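Local atomic coordinates of superoxide dismutase (Clostridium difficile, PDB entry 4JZ2), a protein that probably protects the cell by converting superoxide radicals to hydrogen peroxide and oxygen at a metal centre of the iron/manganese superoxide dismutase type. Residues 56-61 / 81-86; 164-169 / 182-187. All coordinates share one frame; numbering follows the deposited sequence.

Contact 1. Residues 56-61 / 81-86. With CO (cobalt (II) ion), chain B.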
loop_
_atom_site.group_PDB
_atom_site.type_symbol
_atom_site.label_atom_id
_atom_site.label_comp_id
_atom_site.label_asym_id
_atom_site.label_seq_id
_atom_site.Cartn_x
_atom_site.Cartn_y
_atom_site.Cartn_z
ATOM N N SER A 56 12.873 1.905 23.824
ATOM C CA SER A 56 12.785 0.752 22.933
ATOM C C SER A 56 11.811 1.088 21.805
ATOM O O SER A 56 11.061 2.059 21.901
ATOM C CB SER A 56 12.258 -0.455 23.695
ATOM O OG SER A 56 10.930 -0.228 24.120
ATOM N N LEU A 57 11.794 0.276 20.751
ATOM C CA LEU A 57 10.799 0.450 19.692
ATOM C C LEU A 57 9.393 0.353 20.274
ATOM O O LEU A 57 8.514 1.152 19.944
ATOM C CB LEU A 57 10.997 -0.583 18.572
ATOM C CG LEU A 57 12.168 -0.355 17.616
ATOM C CD1 LEU A 57 12.300 -1.516 16.614
ATOM C CD2 LEU A 57 12.008 0.974 16.869
ATOM N N CYS A 58 9.179 -0.603 21.172
ATOM C CA CYS A 58 7.872 -0.731 21.804
ATOM C C CYS A 58 7.479 0.535 22.542
ATOM O O CYS A 58 6.324 0.965 22.471
ATOM C CB CYS A 58 7.820 -1.921 22.764
ATOM S SG CYS A 58 7.610 -3.489 21.920
ATOM N N GLU A 59 8.432 1.131 23.251
ATOM C CA GLU A 59 8.109 2.339 24.008
ATOM C C GLU A 59 7.717 3.491 23.074
ATOM O O GLU A 59 6.778 4.233 23.362
ATOM C CB GLU A 59 9.256 2.732 24.947
ATOM C CG GLU A 59 9.343 1.823 26.174
ATOM C CD GLU A 59 10.636 1.996 26.973
ATOM O OE1 GLU A 59 11.684 2.354 26.388
ATOM O OE2 GLU A 59 10.602 1.756 28.195
ATOM N N LEU A 60 8.427 3.634 21.960
ATOM C CA LEU A 60 8.043 4.640 20.975
ATOM C C LEU A 60 6.616 4.373 20.498
ATOM O O LEU A 60 5.766 5.263 20.515
ATOM C CB LEU A 60 9.025 4.668 19.802
ATOM C CG LEU A 60 10.459 5.094 20.129
ATOM C CD1 LEU A 60 11.386 4.872 18.945
ATOM C CD2 LEU A 60 10.517 6.556 20.554
ATOM N N LEU A 61 6.354 3.129 20.110
ATOM C CA LEU A 61 5.047 2.728 19.614
ATOM C C LEU A 61 3.919 2.853 20.646
ATOM O O LEU A 61 2.756 3.025 20.276
ATOM C CB LEU A 61 5.112 1.298 19.088
ATOM C CG LEU A 61 6.002 1.179 17.847
ATOM C CD1 LEU A 61 6.036 -0.271 17.382
ATOM C CD2 LEU A 61 5.462 2.104 16.779
ATOM N N GLY A 81 7.632 0.524 11.032
ATOM C CA GLY A 81 8.302 -0.270 10.013
ATOM C C GLY A 81 9.446 -1.091 10.588
ATOM O O GLY A 81 9.611 -2.269 10.266
ATOM N N ALA A 82 10.245 -0.459 11.435
ATOM C CA ALA A 82 11.391 -1.123 12.044
ATOM C C ALA A 82 10.923 -2.270 12.934
ATOM O O ALA A 82 11.444 -3.384 12.856
ATOM C CB ALA A 82 12.222 -0.132 12.841
ATOM N N TYR A 83 9.920 -2.012 13.761
ATOM C CA TYR A 83 9.456 -3.038 14.691
ATOM C C TYR A 83 8.750 -4.185 13.964
ATOM O O TYR A 83 8.986 -5.359 14.257
ATOM C CB TYR A 83 8.529 -2.435 15.750
ATOM C CG TYR A 83 7.964 -3.479 16.686
ATOM C CD1 TYR A 83 8.615 -3.802 17.869
ATOM C CD2 TYR A 83 6.792 -4.155 16.373
ATOM C CE1 TYR A 83 8.104 -4.760 18.729
ATOM C CE2 TYR A 83 6.275 -5.118 17.213
ATOM C CZ TYR A 83 6.934 -5.419 18.392
ATOM O OH TYR A 83 6.417 -6.380 19.225
ATOM N N ASN A 84 7.876 -3.845 13.023
ATOM C CA ASN A 84 7.087 -4.853 12.325
ATOM C C ASN A 84 7.971 -5.785 11.508
ATOM O O ASN A 84 7.697 -6.975 11.415
ATOM C CB ASN A 84 6.054 -4.208 11.389
ATOM C CG ASN A 84 4.978 -3.447 12.139
ATOM O OD1 ASN A 84 4.786 -3.655 13.331
ATOM N ND2 ASN A 84 4.269 -2.558 11.436
ATOM N N HIS A 85 9.021 -5.242 10.904
ATOM C CA HIS A 85 9.873 -6.069 10.058
ATOM C C HIS A 85 10.807 -6.950 10.882
ATOM O O HIS A 85 11.002 -8.126 10.566
ATOM C CB HIS A 85 10.629 -5.214 9.037
ATOM C CG HIS A 85 9.759 -4.748 7.916
ATOM N ND1 HIS A 85 9.004 -3.592 7.993
ATOM C CD2 HIS A 85 9.465 -5.308 6.721
ATOM C CE1 HIS A 85 8.313 -3.449 6.878
ATOM N NE2 HIS A 85 8.576 -4.475 6.087
ATOM N N LYS A 86 11.380 -6.387 11.938
ATOM C CA LYS A 86 12.157 -7.207 12.854
ATOM C C LYS A 86 11.288 -8.383 13.285
ATOM O O LYS A 86 11.717 -9.543 13.227
ATOM C CB LYS A 86 12.606 -6.418 14.084
ATOM C CG LYS A 86 13.604 -7.210 14.928
ATOM C CD LYS A 86 13.602 -6.797 16.386
ATOM C CE LYS A 86 14.177 -5.418 16.582
ATOM N NZ LYS A 86 14.384 -5.124 18.035
HETATM CO CO CO B . 7.508 -5.078 4.383
HETATM O O HOH W 1 5.646 -3.715 5.073
#

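Contact 2. Residues 164-169 / 182-187. With CO (cobalt (II) ion), chain B.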
loop_
_atom_site.group_PDB
_atom_site.type_symbol
_atom_site.label_atom_id
_atom_site.label_comp_id
_atom_site.label_asym_id
_atom_site.label_seq_id
_atom_site.Cartn_x
_atom_site.Cartn_y
_atom_site.Cartn_z
ATOM N N ILE A 164 1.712 -13.854 15.928
ATOM C CA ILE A 164 2.298 -13.893 14.584
ATOM C C ILE A 164 1.707 -12.747 13.769
ATOM O O ILE A 164 0.696 -12.170 14.157
ATOM C CB ILE A 164 2.031 -15.208 13.847
ATOM C CG1 ILE A 164 0.569 -15.300 13.401
ATOM C CG2 ILE A 164 2.460 -16.406 14.704
ATOM C CD1 ILE A 164 0.277 -16.504 12.510
ATOM N N GLY A 165 2.339 -12.425 12.646
ATOM C CA GLY A 165 1.915 -11.303 11.829
ATOM C C GLY A 165 2.413 -11.507 10.408
ATOM O O GLY A 165 3.518 -11.998 10.219
ATOM N N LEU A 166 1.601 -11.128 9.425
ATOM C CA LEU A 166 1.951 -11.287 8.014
ATOM C C LEU A 166 1.951 -9.931 7.312
ATOM O O LEU A 166 0.958 -9.207 7.366
ATOM C CB LEU A 166 0.945 -12.213 7.332
ATOM C CG LEU A 166 1.071 -12.423 5.815
ATOM C CD1 LEU A 166 2.459 -12.941 5.436
ATOM C CD2 LEU A 166 -0.023 -13.365 5.329
ATOM N N ASP A 167 3.073 -9.597 6.679
ATOM C CA ASP A 167 3.219 -8.386 5.875
ATOM C C ASP A 167 2.476 -8.575 4.546
ATOM O O ASP A 167 2.825 -9.470 3.764
ATOM C CB ASP A 167 4.712 -8.164 5.616
ATOM C CG ASP A 167 5.026 -6.829 4.980
ATOM O OD1 ASP A 167 4.102 -6.044 4.669
ATOM O OD2 ASP A 167 6.237 -6.541 4.790
ATOM N N VAL A 168 1.436 -7.771 4.289
ATOM C CA VAL A 168 0.764 -7.843 2.980
ATOM C C VAL A 168 0.916 -6.581 2.137
ATOM O O VAL A 168 0.132 -6.339 1.208
ATOM C CB VAL A 168 -0.723 -8.291 3.044
ATOM C CG1 VAL A 168 -0.817 -9.727 3.555
ATOM C CG2 VAL A 168 -1.549 -7.322 3.899
ATOM N N TRP A 169 1.925 -5.778 2.459
ATOM C CA TRP A 169 2.398 -4.770 1.519
ATOM C C TRP A 169 2.760 -5.543 0.253
ATOM O O TRP A 169 3.273 -6.665 0.335
ATOM C CB TRP A 169 3.647 -4.095 2.055
ATOM C CG TRP A 169 3.387 -3.034 3.113
ATOM C CD1 TRP A 169 2.735 -3.198 4.312
ATOM C CD2 TRP A 169 3.781 -1.662 3.057
ATOM N NE1 TRP A 169 2.708 -2.001 5.008
ATOM C CE2 TRP A 169 3.350 -1.040 4.250
ATOM C CE3 TRP A 169 4.473 -0.886 2.109
ATOM C CZ2 TRP A 169 3.576 0.307 4.521
ATOM C CZ3 TRP A 169 4.700 0.456 2.378
ATOM C CH2 TRP A 169 4.250 1.042 3.576
ATOM N N ASN A 182 -3.514 -14.169 -2.438
ATOM C CA ASN A 182 -4.070 -15.395 -1.886
ATOM C C ASN A 182 -3.051 -16.531 -1.863
ATOM O O ASN A 182 -2.973 -17.291 -0.893
ATOM C CB ASN A 182 -5.324 -15.826 -2.654
ATOM C CG ASN A 182 -5.016 -16.291 -4.078
ATOM O OD1 ASN A 182 -4.438 -15.554 -4.875
ATOM N ND2 ASN A 182 -5.413 -17.517 -4.401
ATOM N N GLU A 183 -2.265 -16.648 -2.927
ATOM C CA GLU A 183 -1.271 -17.719 -3.008
ATOM C C GLU A 183 -0.122 -17.474 -2.053
ATOM O O GLU A 183 0.408 -18.403 -1.453
ATOM C CB GLU A 183 -0.744 -17.871 -4.431
ATOM C CG GLU A 183 -1.800 -18.398 -5.369
ATOM C CD GLU A 183 -1.299 -18.555 -6.792
ATOM O OE1 GLU A 183 -0.095 -18.299 -7.041
ATOM O OE2 GLU A 183 -2.127 -18.927 -7.654
ATOM N N TYR A 184 0.262 -16.211 -1.927
ATOM C CA TYR A 184 1.292 -15.804 -0.988
ATOM C C TYR A 184 0.904 -16.164 0.434
ATOM O O TYR A 184 1.685 -16.773 1.176
ATOM C CB TYR A 184 1.486 -14.297 -1.103
ATOM C CG TYR A 184 2.291 -13.635 -0.004
ATOM C CD1 TYR A 184 3.619 -13.994 0.247
ATOM C CD2 TYR A 184 1.733 -12.597 0.742
ATOM C CE1 TYR A 184 4.362 -13.354 1.249
ATOM C CE2 TYR A 184 2.448 -11.953 1.721
ATOM C CZ TYR A 184 3.762 -12.325 1.977
ATOM O OH TYR A 184 4.449 -11.647 2.954
ATOM N N ILE A 185 -0.311 -15.781 0.808
ATOM C CA ILE A 185 -0.810 -16.025 2.152
ATOM C C ILE A 185 -0.835 -17.520 2.464
ATOM O O ILE A 185 -0.356 -17.960 3.518
ATOM C CB ILE A 185 -2.217 -15.416 2.332
ATOM C CG1 ILE A 185 -2.151 -13.890 2.160
ATOM C CG2 ILE A 185 -2.807 -15.801 3.696
ATOM C CD1 ILE A 185 -3.501 -13.221 1.908
ATOM N N ASP A 186 -1.391 -18.301 1.542
ATOM C CA ASP A 186 -1.455 -19.751 1.722
ATOM C C ASP A 186 -0.067 -20.371 1.894
ATOM O O ASP A 186 0.152 -21.197 2.780
ATOM C CB ASP A 186 -2.169 -20.410 0.543
ATOM C CG ASP A 186 -2.583 -21.845 0.846
ATOM O OD1 ASP A 186 -3.355 -22.057 1.816
ATOM O OD2 ASP A 186 -2.136 -22.757 0.115
ATOM N N ASN A 187 0.871 -19.977 1.042
ATOM C CA ASN A 187 2.240 -20.495 1.131
ATOM C C ASN A 187 2.987 -20.099 2.394
ATOM O O ASN A 187 3.836 -20.851 2.882
ATOM C CB ASN A 187 3.053 -20.074 -0.086
ATOM C CG ASN A 187 2.975 -21.085 -1.204
ATOM O OD1 ASN A 187 2.386 -22.153 -1.042
ATOM N ND2 ASN A 187 3.573 -20.765 -2.338
HETATM CO CO CO B . 7.508 -5.078 4.383
HETATM O O HOH W 1 5.646 -3.715 5.073
#

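Contact 1. Residues 56-61 / 81-86
Y83 reaches from helix 72-90 toward the short helix 57-62 and is met there by three side chains, L57, C58 and L61. Its CG stands anti to the backbone N (chi1 177°), which carries the ring out among them. L57 comes to the ring's edge with its CB, near the ring plane, while its CD1 runs on to the helix backbone and lies 3.7 Å from Y83 N; the same methyl is 4.0 Å from A82 CB. A branched leucine suits this place because one methyl can cover the backbone while the stem borders the ring. L61 crosses Y83 obliquely, its CD1 3.7 Å from Y83 CB and close to CG as well, so two leucine methyls touch the root of the tyrosine. Farther out on the ring, C58 SG sits 3.5 Å from Y83 CE1 in an oblique sulfur-aromatic contact, 53° off the ring normal. No hydrogen bond joins the segments, and small A82 lets L57 come close.

The short helix starts with a capping box: E59 N donates to S56 OG, and S56 N donates to E59 OE1. On the other helix H85 turns to the metal. Its ND1 donates to G81 O at 2.7 Å, nearly in the imidazole plane, which fixes the ring's rotation and leaves NE2 to bind cobalt at 2.1 Å. G81 O thus takes both the backbone N-H and the ring N-H of H85. H30, D167 and H171 complete the protein ligands. The axes of segments 57-61 and 81-86 run at 130°, packed through apolar and sulfur-aromatic contacts, within the alpha-hairpin domain of the iron/manganese superoxide dismutases, and the longer helix carries a metal-binding histidine.

Contact 2. Residues 164-169 / 182-187
L166 and I185 mark the nearest approach of the two backbones, their CA atoms 8.0 Å apart. Strand 165-167 and helix 182-187 run at 145° to each other, closer to antiparallel than to perpendicular, with axes 10.3 Å apart. Side chains from both segments fill that gap, and Y184 spans it. With chi1 at 167° the side chain extends away from its own backbone N and sends the phenol toward the strand, where OH donates to D167 O at 2.8 Å. The bond lies in the carbonyl plane with a C=O...donor angle of 154°, and the carbonyl oxygen lies in the plane of the ring, at its edge. Tyrosine suits the place because it is long enough to bring a donor to a buried backbone oxygen while its ring packs against apolar neighbours.

L166 slides past Y184 in the opposite direction, its CD1 3.4 Å from Y184 OH and its other methyl, CD2, 3.9 Å from I185 CG1. L166 and I185 cross at about a right angle. V168 CG1 adds a looser touch at the ring's edge. F88 of helix 72-90 also packs on L166, D167 and Y184.

While its carbonyl is held by the tyrosine, the D167 carboxylate reaches the metal site. OD2 binds cobalt at 2.0 Å; OD1 accepts from W169 N at 3.1 Å in an Asx turn, the donor lying above the carboxylate plane, and takes a weak bond from the metal-bound water. The Asx turn helps hold the carboxylate in place, and Y184, in the second shell, probably helps to position the backbone of a metal ligand. Here the last strand of the antiparallel sheet in the C-terminal domain delivers its aspartate to the dismutase metal site, backed by helix 181-188.

How the contacts relate
Contacts 1 and 2 belong to different domains, the alpha-hairpin and the C-terminal one, and their centres lie about 20 Å apart on opposite sides of the chain's centre. They meet at the cobalt ion, bound by H85 NE2 and D167 OD2, which lie 3.4 Å apart; a water on the same ion makes a weak bond to D167 OD1. Contact 2 is fully buried, and a tyrosine-to-carbonyl hydrogen bond serves a polar atom there; contact 1 is only partly buried and is joined by apolar and sulfur-aromatic contacts alone. One is helix on helix, the other strand on helix. Helix 72-90 links them further: it supplies segment 81-86 and, just beyond it, packs against both segments of contact 2.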